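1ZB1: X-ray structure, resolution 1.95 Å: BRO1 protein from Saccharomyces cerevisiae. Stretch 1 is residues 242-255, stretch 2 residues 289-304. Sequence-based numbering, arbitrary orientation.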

# COMPACT_ATOMS: atom_id res chain seq x y z
N PRO A 242 14.29 -1.55 7.58
CA PRO A 242 14.83 -0.47 8.40
C PRO A 242 14.95 0.84 7.61
O PRO A 242 14.71 1.92 8.15
N LYS A 243 15.31 0.72 6.34
CA LYS A 243 15.47 1.89 5.46
C LYS A 243 14.23 2.77 5.31
O LYS A 243 14.35 3.96 5.05
N TRP A 244 13.05 2.18 5.48
CA TRP A 244 11.80 2.93 5.33
C TRP A 244 11.60 4.07 6.32
O TRP A 244 11.03 5.11 5.98
N LYS A 245 12.05 3.88 7.56
CA LYS A 245 11.86 4.90 8.58
C LYS A 245 12.41 6.28 8.19
O LYS A 245 11.71 7.29 8.32
N THR A 246 13.65 6.33 7.72
CA THR A 246 14.25 7.61 7.36
C THR A 246 13.58 8.27 6.15
O THR A 246 13.45 9.49 6.10
N THR A 247 13.16 7.46 5.19
CA THR A 247 12.52 8.00 3.99
C THR A 247 11.12 8.57 4.27
O THR A 247 10.71 9.56 3.66
N VAL A 248 10.39 7.94 5.19
CA VAL A 248 9.06 8.41 5.54
C VAL A 248 9.19 9.78 6.22
O VAL A 248 8.43 10.71 5.94
N THR A 249 10.18 9.90 7.10
CA THR A 249 10.41 11.16 7.80
C THR A 249 10.81 12.26 6.83
O THR A 249 10.36 13.40 6.94
N CYS A 250 11.66 11.92 5.87
CA CYS A 250 12.10 12.90 4.88
C CYS A 250 10.89 13.41 4.09
O CYS A 250 10.68 14.62 3.95
N LYS A 251 10.09 12.47 3.58
CA LYS A 251 8.91 12.82 2.80
C LYS A 251 7.91 13.71 3.55
O LYS A 251 7.37 14.66 2.97
N LEU A 252 7.68 13.43 4.82
CA LEU A 252 6.72 14.24 5.57
C LEU A 252 7.16 15.71 5.63
O LEU A 252 6.35 16.61 5.42
N HIS A 253 8.44 15.95 5.91
CA HIS A 253 8.93 17.33 5.95
C HIS A 253 8.99 17.92 4.55
O HIS A 253 8.64 19.08 4.34
N PHE A 254 9.45 17.13 3.58
CA PHE A 254 9.55 17.62 2.21
C PHE A 254 8.22 18.06 1.61
O PHE A 254 8.14 19.10 0.94
N TYR A 255 7.17 17.28 1.84
CA TYR A 255 5.88 17.65 1.29
C TYR A 255 5.24 18.80 2.06
O TYR A 255 4.48 19.58 1.49
N SER A 289 14.61 20.78 7.58
CA SER A 289 14.28 19.70 8.51
C SER A 289 14.34 18.31 7.85
O SER A 289 14.62 17.32 8.52
N SER A 290 14.09 18.25 6.55
CA SER A 290 14.09 16.98 5.83
C SER A 290 15.47 16.48 5.43
O SER A 290 15.68 15.28 5.23
N LEU A 291 16.41 17.42 5.32
CA LEU A 291 17.76 17.12 4.89
C LEU A 291 18.49 15.99 5.61
O LEU A 291 19.11 15.14 4.97
N PRO A 292 18.42 15.95 6.95
CA PRO A 292 19.11 14.86 7.66
C PRO A 292 18.55 13.47 7.34
O PRO A 292 19.18 12.46 7.67
N PHE A 293 17.39 13.40 6.69
CA PHE A 293 16.78 12.11 6.37
C PHE A 293 16.71 11.81 4.87
O PHE A 293 16.06 10.85 4.47
N LYS A 294 17.38 12.62 4.06
CA LYS A 294 17.37 12.47 2.61
C LYS A 294 18.19 11.33 2.03
O LYS A 294 18.12 11.04 0.84
N THR A 295 18.96 10.67 2.89
CA THR A 295 19.85 9.58 2.48
C THR A 295 19.51 8.75 1.23
O THR A 295 20.32 8.68 0.31
N TRP A 296 18.34 8.13 1.18
CA TRP A 296 17.99 7.29 0.03
C TRP A 296 17.30 7.98 -1.14
O TRP A 296 17.09 7.36 -2.19
N LEU A 297 16.97 9.26 -0.99
CA LEU A 297 16.27 10.00 -2.04
C LEU A 297 17.11 10.99 -2.83
O LEU A 297 16.61 11.60 -3.78
N VAL A 298 18.38 11.16 -2.46
CA VAL A 298 19.24 12.11 -3.16
C VAL A 298 19.21 11.99 -4.68
O VAL A 298 19.39 12.98 -5.39
N GLU A 299 18.97 10.79 -5.18
CA GLU A 299 18.92 10.59 -6.63
C GLU A 299 17.51 10.70 -7.20
O GLU A 299 17.32 10.59 -8.42
N PHE A 300 16.53 10.93 -6.33
CA PHE A 300 15.14 11.04 -6.77
C PHE A 300 14.59 12.46 -6.65
O PHE A 300 13.71 12.86 -7.42
N ILE A 301 15.11 13.22 -5.69
CA ILE A 301 14.69 14.60 -5.46
C ILE A 301 15.90 15.53 -5.47
O ILE A 301 16.85 15.33 -4.73
N ASP A 302 15.84 16.57 -6.31
CA ASP A 302 16.94 17.53 -6.40
C ASP A 302 16.86 18.52 -5.23
O ASP A 302 16.48 19.68 -5.41
N PHE A 303 17.22 18.05 -4.04
CA PHE A 303 17.17 18.88 -2.84
C PHE A 303 17.89 20.23 -2.94
O PHE A 303 17.36 21.25 -2.51
N ASP A 304 19.10 20.24 -3.50
CA ASP A 304 19.86 21.48 -3.63
C ASP A 304 19.22 22.45 -4.61
O ASP A 304 19.24 23.66 -4.39

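Packing of the helix 242-255 of BRO1 against residues 289-304, which buries 821 Å² and combines side-chain packing, much of it on aromatic faces, with two waters, and has no clear direct hydrogen bond. Lys 243 (m, t, p, t) points toward the other stretch, as do Thr 246, Thr 249, His 253 and Phe 254, and lays its end over one face of Trp 296 (chi1 m): CE sits 3.3 Å from the centroid of the six-membered ring and NZ 4.1 Å, adding a cation-pi contact. Thr 246 (p) meets the edge of the same indole, OG1 to Trp 296 CD1 3.4 Å, and water 1 joins its OG1 (3.1 Å) to Trp 296 NE1 (2.9 Å), accepting from the indole. Thr 247 (m) points sideways; water 2 links its OG1 (3.1 Å) with Phe 293 O (2.8 Å) and Trp 296 N (2.9 Å). Thr 249 (m) sets CG2 3.4 Å from the Phe 293 (chi1 m) ring centroid. Cys 250 (t) sits where the CA atoms come nearest, its CA 4.6 Å from Ser 290 CA; its SG packs against Leu 297 CD1 (3.8 Å) and Phe 303 CZ (3.7 Å). Ser 289 CB covers one face of His 253 (chi1 m), 3.9 Å from the ring centroid. Phe 254 (t) receives Ile 301 (m, t) over one face, CD1 4.1 Å from the centroid.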

# COMPACT_ATOMS: atom_id res chain seq x y z
CB PRO A 242 16.19 -1.02 8.82
CG PRO A 242 15.93 -2.48 8.92
CD PRO A 242 15.14 -2.75 7.67
CB LYS A 243 15.90 1.43 4.06
CG LYS A 243 17.31 0.88 3.98
CD LYS A 243 17.57 0.25 2.62
CE LYS A 243 17.27 1.23 1.49
NZ LYS A 243 17.48 0.62 0.15
CB TRP A 244 10.59 1.99 5.43
CG TRP A 244 10.52 0.94 4.37
CD1 TRP A 244 11.25 0.88 3.22
CD2 TRP A 244 9.64 -0.19 4.35
NE1 TRP A 244 10.88 -0.21 2.47
CE2 TRP A 244 9.89 -0.89 3.14
CE3 TRP A 244 8.67 -0.68 5.22
CZ2 TRP A 244 9.20 -2.05 2.79
CZ3 TRP A 244 7.98 -1.84 4.88
CH2 TRP A 244 8.25 -2.51 3.67
CB LYS A 245 12.50 4.44 9.89
CG LYS A 245 12.05 5.23 11.11
CD LYS A 245 12.65 4.66 12.38
CE LYS A 245 12.07 5.34 13.61
NZ LYS A 245 12.29 6.81 13.56
CB THR A 246 15.76 7.46 7.09
OG1 THR A 246 15.97 6.59 5.97
CG2 THR A 246 16.45 6.87 8.31
CB THR A 247 12.46 6.93 2.89
OG1 THR A 247 13.80 6.62 2.48
CG2 THR A 247 11.67 7.42 1.68
CB VAL A 248 8.37 7.40 6.50
CG1 VAL A 248 7.16 8.06 7.17
CG2 VAL A 248 7.92 6.17 5.72
CB THR A 249 11.50 11.00 8.88
OG1 THR A 249 11.06 10.05 9.86
CG2 THR A 249 11.77 12.33 9.57
CB CYS A 250 13.12 12.28 3.94
SG CYS A 250 13.85 13.44 2.76
CB LYS A 251 8.20 11.56 2.28
CG LYS A 251 8.96 10.83 1.17
CD LYS A 251 8.13 9.71 0.53
CE LYS A 251 8.85 9.10 -0.68
NZ LYS A 251 8.09 7.97 -1.30
CB LEU A 252 6.49 13.67 6.97
CG LEU A 252 7.37 13.98 8.17
CD1 LEU A 252 7.07 15.38 8.70
CD2 LEU A 252 7.08 12.95 9.26
CB HIS A 253 10.33 17.40 6.58
CG HIS A 253 10.35 17.13 8.05
ND1 HIS A 253 9.68 17.93 8.96
CD2 HIS A 253 10.95 16.16 8.78
CE1 HIS A 253 9.87 17.46 10.18
NE2 HIS A 253 10.64 16.39 10.09
CB PHE A 254 10.16 16.57 1.29
CG PHE A 254 10.31 17.03 -0.13
CD1 PHE A 254 11.27 17.98 -0.47
CD2 PHE A 254 9.47 16.55 -1.13
CE1 PHE A 254 11.39 18.44 -1.78
CE2 PHE A 254 9.58 17.00 -2.44
CZ PHE A 254 10.54 17.95 -2.77
CB TYR A 255 4.98 16.41 1.19
CG TYR A 255 5.39 15.57 -0.00
CD1 TYR A 255 5.26 16.07 -1.30
CD2 TYR A 255 5.99 14.32 0.16
CE1 TYR A 255 5.73 15.36 -2.40
CE2 TYR A 255 6.46 13.60 -0.95
CZ TYR A 255 6.33 14.13 -2.22
OH TYR A 255 6.82 13.45 -3.32
CB SER A 289 12.88 19.90 9.09
OG SER A 289 12.84 20.96 10.03
CB SER A 290 13.25 17.09 4.55
OG SER A 290 13.97 17.78 3.54
CB LEU A 291 18.60 18.41 4.95
CG LEU A 291 18.06 19.51 4.03
CD1 LEU A 291 18.89 20.77 4.17
CD2 LEU A 291 18.09 19.01 2.58
CB PRO A 292 18.91 15.23 9.13
CG PRO A 292 18.76 16.72 9.10
CD PRO A 292 17.86 16.92 7.90
CB PHE A 293 15.37 12.04 6.95
CG PHE A 293 15.27 12.44 8.39
CD1 PHE A 293 14.99 13.75 8.75
CD2 PHE A 293 15.46 11.49 9.40
CE1 PHE A 293 14.89 14.12 10.09
CE2 PHE A 293 15.36 11.85 10.74
CZ PHE A 293 15.07 13.17 11.09
CB LYS A 294 17.86 13.77 1.96
CG LYS A 294 19.36 14.02 2.14
CD LYS A 294 19.84 15.18 1.27
CE LYS A 294 21.36 15.36 1.33
NZ LYS A 294 21.81 15.88 2.65
CB THR A 295 20.08 8.62 3.67
OG1 THR A 295 20.34 9.38 4.85
CG2 THR A 295 21.27 7.72 3.38
CB TRP A 296 17.11 6.11 0.49
CG TRP A 296 17.64 5.43 1.71
CD1 TRP A 296 17.31 5.71 3.01
CD2 TRP A 296 18.65 4.42 1.76
NE1 TRP A 296 18.06 4.93 3.86
CE2 TRP A 296 18.89 4.13 3.12
CE3 TRP A 296 19.38 3.72 0.78
CZ2 TRP A 296 19.83 3.18 3.53
CZ3 TRP A 296 20.31 2.78 1.19
CH2 TRP A 296 20.53 2.52 2.56
CB LEU A 297 15.10 10.75 -1.42
CG LEU A 297 14.00 9.92 -0.77
CD1 LEU A 297 13.18 10.81 0.14
CD2 LEU A 297 13.14 9.29 -1.83
CB VAL A 298 20.71 12.01 -2.67
CG1 VAL A 298 20.80 12.36 -1.20
CG2 VAL A 298 21.26 10.62 -2.93
CB GLU A 299 19.51 9.23 -7.00
CG GLU A 299 21.01 9.12 -6.77
CD GLU A 299 21.57 7.80 -7.24
OE1 GLU A 299 21.36 7.45 -8.42
OE2 GLU A 299 22.21 7.10 -6.42
CB PHE A 300 14.27 10.07 -5.96
CG PHE A 300 14.65 8.62 -6.13
CD1 PHE A 300 15.87 8.14 -5.63
CD2 PHE A 300 13.82 7.74 -6.83
CE1 PHE A 300 16.24 6.81 -5.82
CE2 PHE A 300 14.19 6.41 -7.02
CZ PHE A 300 15.40 5.95 -6.52
CB ILE A 301 13.99 14.75 -4.09
CG1 ILE A 301 12.70 13.93 -4.07
CG2 ILE A 301 13.70 16.22 -3.80
CD1 ILE A 301 12.01 13.93 -2.72
CB ASP A 302 16.85 18.30 -7.72
CG ASP A 302 18.11 19.10 -8.02
OD1 ASP A 302 18.67 19.72 -7.09
OD2 ASP A 302 18.53 19.12 -9.19
CB PHE A 303 17.75 18.09 -1.66
CG PHE A 303 16.86 16.97 -1.19
CD1 PHE A 303 15.82 17.21 -0.30
CD2 PHE A 303 17.07 15.67 -1.64
CE1 PHE A 303 14.99 16.18 0.13
CE2 PHE A 303 16.24 14.62 -1.21
CZ PHE A 303 15.20 14.88 -0.32
CB ASP A 304 21.31 21.19 -4.04
CG ASP A 304 22.07 20.41 -2.98
OD1 ASP A 304 21.89 20.71 -1.78
OD2 ASP A 304 22.86 19.52 -3.35
O HOH W 1 18.14 4.44 6.69
O HOH W 2 15.94 8.80 2.57